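PDB 6MLY: bifunctional GH43-CE protein from Bacteroides eggerthii, which probably hydrolyses xylan-derived beta-xylosidic linkages with its family 43 glycoside hydrolase module and carries a carbohydrate esterase module on the same chain. Local coordinates for residues A[680-685]-A[707-712]. Residues are numbered along the deposited sequence; the frame is centred on the assembly and turned at random.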
loop_
_atom_site.group_PDB
_atom_site.type_symbol
_atom_site.label_atom_id
_atom_site.label_comp_id
_atom_site.label_asym_id
_atom_site.label_seq_id
_atom_site.Cartn_x
_atom_site.Cartn_y
_atom_site.Cartn_z
ATOM N N ASP A 680 -30.633 -7.364 26.418
ATOM C CA ASP A 680 -32.012 -7.836 26.424
ATOM C C ASP A 680 -32.903 -6.759 25.803
ATOM O O ASP A 680 -33.240 -5.776 26.461
ATOM C CB ASP A 680 -32.457 -8.194 27.844
ATOM C CG ASP A 680 -33.830 -8.837 27.920
ATOM O OD1 ASP A 680 -34.275 -9.417 26.908
ATOM O OD2 ASP A 680 -34.439 -8.754 28.995
ATOM N N MET A 681 -33.296 -6.970 24.541
ATOM C CA MET A 681 -34.053 -5.969 23.798
ATOM C C MET A 681 -35.535 -6.033 24.196
ATOM O O MET A 681 -36.315 -5.168 23.798
ATOM C CB MET A 681 -33.917 -6.152 22.282
ATOM C CG MET A 681 -32.490 -6.403 21.799
ATOM S SD MET A 681 -31.231 -5.360 22.581
ATOM C CE MET A 681 -29.784 -6.377 22.287
ATOM N N THR A 682 -35.910 -7.042 24.996
ATOM C CA THR A 682 -37.261 -7.140 25.565
ATOM C C THR A 682 -37.437 -6.089 26.671
ATOM O O THR A 682 -38.564 -5.784 27.057
ATOM C CB THR A 682 -37.561 -8.548 26.098
ATOM O OG1 THR A 682 -36.811 -8.755 27.293
ATOM C CG2 THR A 682 -37.235 -9.648 25.112
ATOM N N ARG A 683 -36.319 -5.551 27.174
ATOM C CA ARG A 683 -36.316 -4.522 28.208
ATOM C C ARG A 683 -35.330 -3.407 27.837
ATOM O O ARG A 683 -34.643 -2.864 28.704
ATOM C CB ARG A 683 -35.959 -5.158 29.555
ATOM C CG ARG A 683 -36.870 -6.315 29.943
ATOM C CD ARG A 683 -36.566 -6.870 31.314
ATOM N NE ARG A 683 -35.435 -7.781 31.300
ATOM C CZ ARG A 683 -34.565 -7.920 32.294
ATOM N NH1 ARG A 683 -34.611 -7.119 33.343
ATOM N NH2 ARG A 683 -33.643 -8.860 32.231
ATOM N N MET A 684 -35.283 -3.066 26.543
ATOM C CA MET A 684 -34.370 -2.053 26.017
ATOM C C MET A 684 -34.964 -0.655 26.222
ATOM O O MET A 684 -34.217 0.313 26.343
ATOM C CB MET A 684 -34.100 -2.268 24.527
ATOM C CG MET A 684 -32.846 -1.563 24.033
ATOM S SD MET A 684 -31.322 -2.226 24.753
ATOM C CE MET A 684 -30.435 -0.702 25.062
ATOM N N GLU A 685 -36.300 -0.571 26.242
ATOM C CA GLU A 685 -37.033 0.691 26.369
ATOM C C GLU A 685 -37.437 0.886 27.834
ATOM O O GLU A 685 -38.179 0.069 28.385
ATOM C CB GLU A 685 -38.266 0.678 25.457
ATOM C CG GLU A 685 -38.614 2.032 24.851
ATOM C CD GLU A 685 -39.233 3.037 25.809
ATOM O OE1 GLU A 685 -40.363 2.793 26.287
ATOM O OE2 GLU A 685 -38.585 4.068 26.074
ATOM N N ASP A 707 -43.645 -8.246 18.585
ATOM C CA ASP A 707 -44.269 -9.463 18.058
ATOM C C ASP A 707 -43.210 -10.546 17.791
ATOM O O ASP A 707 -43.562 -11.669 17.417
ATOM C CB ASP A 707 -45.068 -9.158 16.787
ATOM C CG ASP A 707 -45.978 -7.946 16.906
ATOM O OD1 ASP A 707 -46.780 -7.906 17.861
ATOM O OD2 ASP A 707 -45.868 -7.045 16.049
ATOM N N ASN A 708 -41.927 -10.200 17.961
ATOM C CA ASN A 708 -40.794 -11.129 17.799
ATOM C C ASN A 708 -40.036 -11.199 19.132
ATOM O O ASN A 708 -38.841 -10.922 19.210
ATOM C CB ASN A 708 -39.888 -10.731 16.625
ATOM C CG ASN A 708 -40.519 -10.959 15.267
ATOM O OD1 ASN A 708 -41.707 -11.248 15.159
ATOM N ND2 ASN A 708 -39.728 -10.840 14.214
ATOM N N LEU A 709 -40.761 -11.598 20.179
ATOM C CA LEU A 709 -40.261 -11.603 21.553
ATOM C C LEU A 709 -39.333 -12.809 21.762
ATOM O O LEU A 709 -38.377 -12.729 22.528
ATOM C CB LEU A 709 -41.461 -11.622 22.508
ATOM C CG LEU A 709 -41.381 -10.645 23.681
ATOM C CD1 LEU A 709 -42.728 -10.516 24.372
ATOM C CD2 LEU A 709 -40.311 -11.077 24.670
ATOM N N ASP A 710 -39.627 -13.913 21.061
ATOM C CA ASP A 710 -38.790 -15.117 21.022
ATOM C C ASP A 710 -37.390 -14.783 20.485
ATOM O O ASP A 710 -36.383 -15.073 21.136
ATOM C CB ASP A 710 -39.411 -16.200 20.135
ATOM C CG ASP A 710 -40.674 -16.834 20.688
ATOM O OD1 ASP A 710 -41.033 -16.529 21.842
ATOM O OD2 ASP A 710 -41.284 -17.639 19.957
ATOM N N MET A 711 -37.341 -14.197 19.281
ATOM C CA MET A 711 -36.083 -13.910 18.584
ATOM C C MET A 711 -35.211 -12.974 19.438
ATOM O O MET A 711 -33.995 -13.149 19.505
ATOM C CB MET A 711 -36.343 -13.287 17.206
ATOM C CG MET A 711 -35.090 -13.049 16.365
ATOM S SD MET A 711 -34.095 -14.533 16.011
ATOM C CE MET A 711 -35.129 -15.369 14.809
ATOM N N LEU A 712 -35.834 -12.003 20.114
ATOM C CA LEU A 712 -35.103 -11.063 20.973
ATOM C C LEU A 712 -34.375 -11.808 22.102
ATOM O O LEU A 712 -33.299 -11.377 22.532
ATOM C CB LEU A 712 -36.074 -10.028 21.551
ATOM C CG LEU A 712 -36.631 -9.003 20.563
ATOM C CD1 LEU A 712 -37.277 -7.847 21.315
ATOM C CD2 LEU A 712 -35.557 -8.492 19.604
#
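Thr682 presents its methyl to two leucines of the short helix 709-714: CG2 lies 3.4 Å from Leu709 CD2 and 3.8 Å from Leu712 CB. The threonine and Leu709 side chains meet at roughly a right angle, whereas Thr682 and Leu712 run past each other in opposite directions. Leu712 fills the neighbouring place beside Met681, its CD1 resting 3.9 Å from Met681 CB and also lying against the backbone carbonyl, 3.8 Å from Met681 O. The Met681 chain bends at its second torsion (chi2 -43°), carrying the thioether off to Glu697 of helix 696-701.

The polar half of Thr682 is held within its own loop. A chi1 of 72° tucks OG1 over its own backbone, where it hydrogen-bonds to Asp680 OD1 (2.6 Å), approaching on the syn side but 35° out of the carboxylate plane. Replaced by alanine, this position would lose both branches, which is likely to leave Asp680 OD1 without its hydroxyl partner and a gap beside Leu709 CD2 and Leu712 CB. The other carboxylate oxygen, Asp680 OD2, forms a salt bridge with Arg683 NE (2.7 Å), and Arg683 also makes a cation-pi contact with Phe746. Asp680 N bonds to Gln743 of helix 741-752.

The contact thus folds two parts of one long connection against each other, between the paired parallel strands 671-675 and 727-733 of the alpha/beta-hydrolase fold in the esterase module.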